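Local coordinates for centrosomal protein of 104 kDa (Homo sapiens, PDB 5LPI) that is required for building cilia and for the structural integrity of the ciliary tip, the part here being its zinc finger array, at residues A[31-37]-A[130-134]. Sequence-based numbering, arbitrary orientation.
With ZN (zinc ion), chain G.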
loop_
_atom_site.group_PDB
_atom_site.type_symbol
_atom_site.label_atom_id
_atom_site.label_comp_id
_atom_site.label_asym_id
_atom_site.label_seq_id
_atom_site.Cartn_x
_atom_site.Cartn_y
_atom_site.Cartn_z
ATOM N N HIS A 31 3.498 -10.148 -12.465
ATOM C CA HIS A 31 2.281 -9.698 -11.801
ATOM C C HIS A 31 2.557 -8.575 -10.803
ATOM O O HIS A 31 1.905 -7.525 -10.845
ATOM C CB HIS A 31 1.612 -10.898 -11.103
ATOM C CG HIS A 31 0.353 -10.544 -10.379
ATOM N ND1 HIS A 31 -0.794 -10.152 -11.034
ATOM C CD2 HIS A 31 0.057 -10.523 -9.057
ATOM C CE1 HIS A 31 -1.744 -9.909 -10.150
ATOM N NE2 HIS A 31 -1.250 -10.122 -8.946
ATOM N N TYR A 32 3.514 -8.777 -9.890
ATOM C CA TYR A 32 3.798 -7.750 -8.889
ATOM C C TYR A 32 4.338 -6.486 -9.543
ATOM O O TYR A 32 4.028 -5.369 -9.114
ATOM C CB TYR A 32 4.815 -8.236 -7.861
ATOM C CG TYR A 32 4.573 -9.595 -7.211
ATOM C CD1 TYR A 32 3.299 -10.014 -6.841
ATOM C CD2 TYR A 32 5.647 -10.444 -6.947
ATOM C CE1 TYR A 32 3.105 -11.272 -6.236
ATOM C CE2 TYR A 32 5.463 -11.690 -6.343
ATOM C CZ TYR A 32 4.186 -12.096 -5.992
ATOM O OH TYR A 32 4.010 -13.333 -5.399
ATOM N N TRP A 33 5.188 -6.648 -10.558
ATOM C CA TRP A 33 5.882 -5.508 -11.143
ATOM C C TRP A 33 4.919 -4.589 -11.886
ATOM O O TRP A 33 5.110 -3.366 -11.883
ATOM C CB TRP A 33 6.990 -6.012 -12.078
ATOM C CG TRP A 33 7.796 -4.942 -12.748
ATOM C CD1 TRP A 33 7.915 -4.733 -14.094
ATOM C CD2 TRP A 33 8.624 -3.950 -12.114
ATOM N NE1 TRP A 33 8.758 -3.675 -14.329
ATOM C CE2 TRP A 33 9.210 -3.179 -13.138
ATOM C CE3 TRP A 33 8.940 -3.654 -10.784
ATOM C CZ2 TRP A 33 10.069 -2.115 -12.875
ATOM C CZ3 TRP A 33 9.801 -2.604 -10.522
ATOM C CH2 TRP A 33 10.359 -1.848 -11.565
ATOM N N LYS A 34 3.876 -5.143 -12.494
ATOM C CA LYS A 34 3.013 -4.372 -13.387
ATOM C C LYS A 34 1.530 -4.358 -13.036
ATOM O O LYS A 34 0.873 -3.347 -13.299
ATOM C CB LYS A 34 3.141 -4.888 -14.827
ATOM C CG LYS A 34 4.505 -4.560 -15.451
ATOM C CD LYS A 34 4.555 -4.967 -16.904
ATOM C CE LYS A 34 5.905 -4.500 -17.507
ATOM N NZ LYS A 34 5.974 -4.660 -18.980
ATOM N N HIS A 35 0.982 -5.423 -12.467
ATOM C CA HIS A 35 -0.467 -5.613 -12.537
ATOM C C HIS A 35 -1.190 -5.656 -11.202
ATOM O O HIS A 35 -2.321 -5.185 -11.131
ATOM C CB HIS A 35 -0.777 -6.899 -13.304
ATOM C CG HIS A 35 -0.226 -6.900 -14.688
ATOM N ND1 HIS A 35 -0.627 -5.994 -15.643
ATOM C CD2 HIS A 35 0.715 -7.679 -15.276
ATOM C CE1 HIS A 35 0.034 -6.218 -16.766
ATOM N NE2 HIS A 35 0.854 -7.235 -16.571
ATOM N N CYS A 36 -0.600 -6.228 -10.150
ATOM C CA CYS A 36 -1.339 -6.439 -8.904
ATOM C C CYS A 36 -1.888 -5.129 -8.346
ATOM O O CYS A 36 -1.131 -4.191 -8.084
ATOM C CB CYS A 36 -0.449 -7.110 -7.861
ATOM S SG CYS A 36 -1.328 -7.529 -6.308
ATOM N N LEU A 37 -3.211 -5.077 -8.124
ATOM C CA LEU A 37 -3.842 -3.845 -7.649
ATOM C C LEU A 37 -3.466 -3.500 -6.212
ATOM O O LEU A 37 -3.653 -2.354 -5.795
ATOM C CB LEU A 37 -5.370 -3.953 -7.766
ATOM C CG LEU A 37 -5.914 -4.101 -9.190
ATOM C CD1 LEU A 37 -7.418 -4.262 -9.188
ATOM C CD2 LEU A 37 -5.505 -2.918 -10.049
ATOM N N MET A 130 -7.151 6.860 -6.545
ATOM C CA MET A 130 -5.762 7.231 -6.768
ATOM C C MET A 130 -4.874 6.014 -7.015
ATOM O O MET A 130 -3.650 6.141 -6.985
ATOM C CB MET A 130 -5.235 8.048 -5.580
ATOM C CG MET A 130 -5.893 9.417 -5.414
ATOM S SD MET A 130 -5.659 10.444 -6.886
ATOM C CE MET A 130 -3.891 10.721 -6.836
ATOM N N ASN A 131 -5.459 4.844 -7.265
ATOM C CA ASN A 131 -4.695 3.626 -7.538
ATOM C C ASN A 131 -4.439 3.546 -9.038
ATOM O O ASN A 131 -5.324 3.166 -9.813
ATOM C CB ASN A 131 -5.452 2.404 -7.032
ATOM C CG ASN A 131 -4.648 1.130 -7.143
ATOM O OD1 ASN A 131 -3.514 1.133 -7.634
ATOM N ND2 ASN A 131 -5.227 0.023 -6.674
ATOM N N LEU A 132 -3.204 3.865 -9.447
ATOM C CA LEU A 132 -2.888 4.005 -10.864
ATOM C C LEU A 132 -2.876 2.684 -11.619
ATOM O O LEU A 132 -2.862 2.703 -12.854
ATOM C CB LEU A 132 -1.539 4.706 -11.037
ATOM C CG LEU A 132 -1.423 6.028 -10.269
ATOM C CD1 LEU A 132 -0.062 6.685 -10.482
ATOM C CD2 LEU A 132 -2.562 6.971 -10.654
ATOM N N ARG A 133 -2.861 1.546 -10.930
ATOM C CA ARG A 133 -3.015 0.287 -11.643
ATOM C C ARG A 133 -4.469 -0.074 -11.876
ATOM O O ARG A 133 -4.738 -1.067 -12.556
ATOM C CB ARG A 133 -2.338 -0.859 -10.891
ATOM C CG ARG A 133 -0.826 -0.733 -10.838
ATOM C CD ARG A 133 -0.220 -1.844 -10.039
ATOM N NE ARG A 133 1.235 -1.742 -10.003
ATOM C CZ ARG A 133 2.018 -2.705 -9.553
ATOM N NH1 ARG A 133 1.467 -3.830 -9.112
ATOM N NH2 ARG A 133 3.340 -2.550 -9.568
ATOM N N LYS A 134 -5.402 0.684 -11.311
ATOM C CA LYS A 134 -6.816 0.380 -11.458
ATOM C C LYS A 134 -7.372 1.093 -12.682
ATOM O O LYS A 134 -7.710 0.446 -13.671
ATOM C CB LYS A 134 -7.597 0.771 -10.195
ATOM C CG LYS A 134 -8.916 0.026 -10.047
ATOM C CD LYS A 134 -9.442 0.017 -8.609
ATOM C CE LYS A 134 -10.040 1.357 -8.202
ATOM N NZ LYS A 134 -10.734 1.272 -6.874
HETATM ZN ZN ZN G . -1.890 -9.710 -6.956
#
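Arg133, its side chain extended beyond CB, lies across the C-terminal end of helix 27-35, where backbone carbonyls are left without helical partners. Its guanidinium suits this place, carrying several donors on a long arm: NH1 and NH2 both bond Tyr32 O, at 3.0 and 2.9 Å, and NH1 also reaches Cys36 O at 2.8 Å. A pi-type turn, closed by Cys36 N to His31 O at 2.9 Å, brings Cys36 to the zinc that His31 also binds, with Cys13 and Cys16 completing the site. Arg133 thus ties together the last turn of the helix and the loop after it, beside the first zinc finger. Leu37 covers the turn formed by Asn131 to Lys134, its CD2 lying 3.9 Å from Arg133 CB, while the short amide of Asn131 gives ND2 to Leu37 O at 3.0 Å. Asn131 ND2 also bonds Leu122 O, so this one amide joins helix 115-123 of the last finger to Leu37, while Arg133 holds the tail to helix 27-35 and touches Leu39 of strand 39-41.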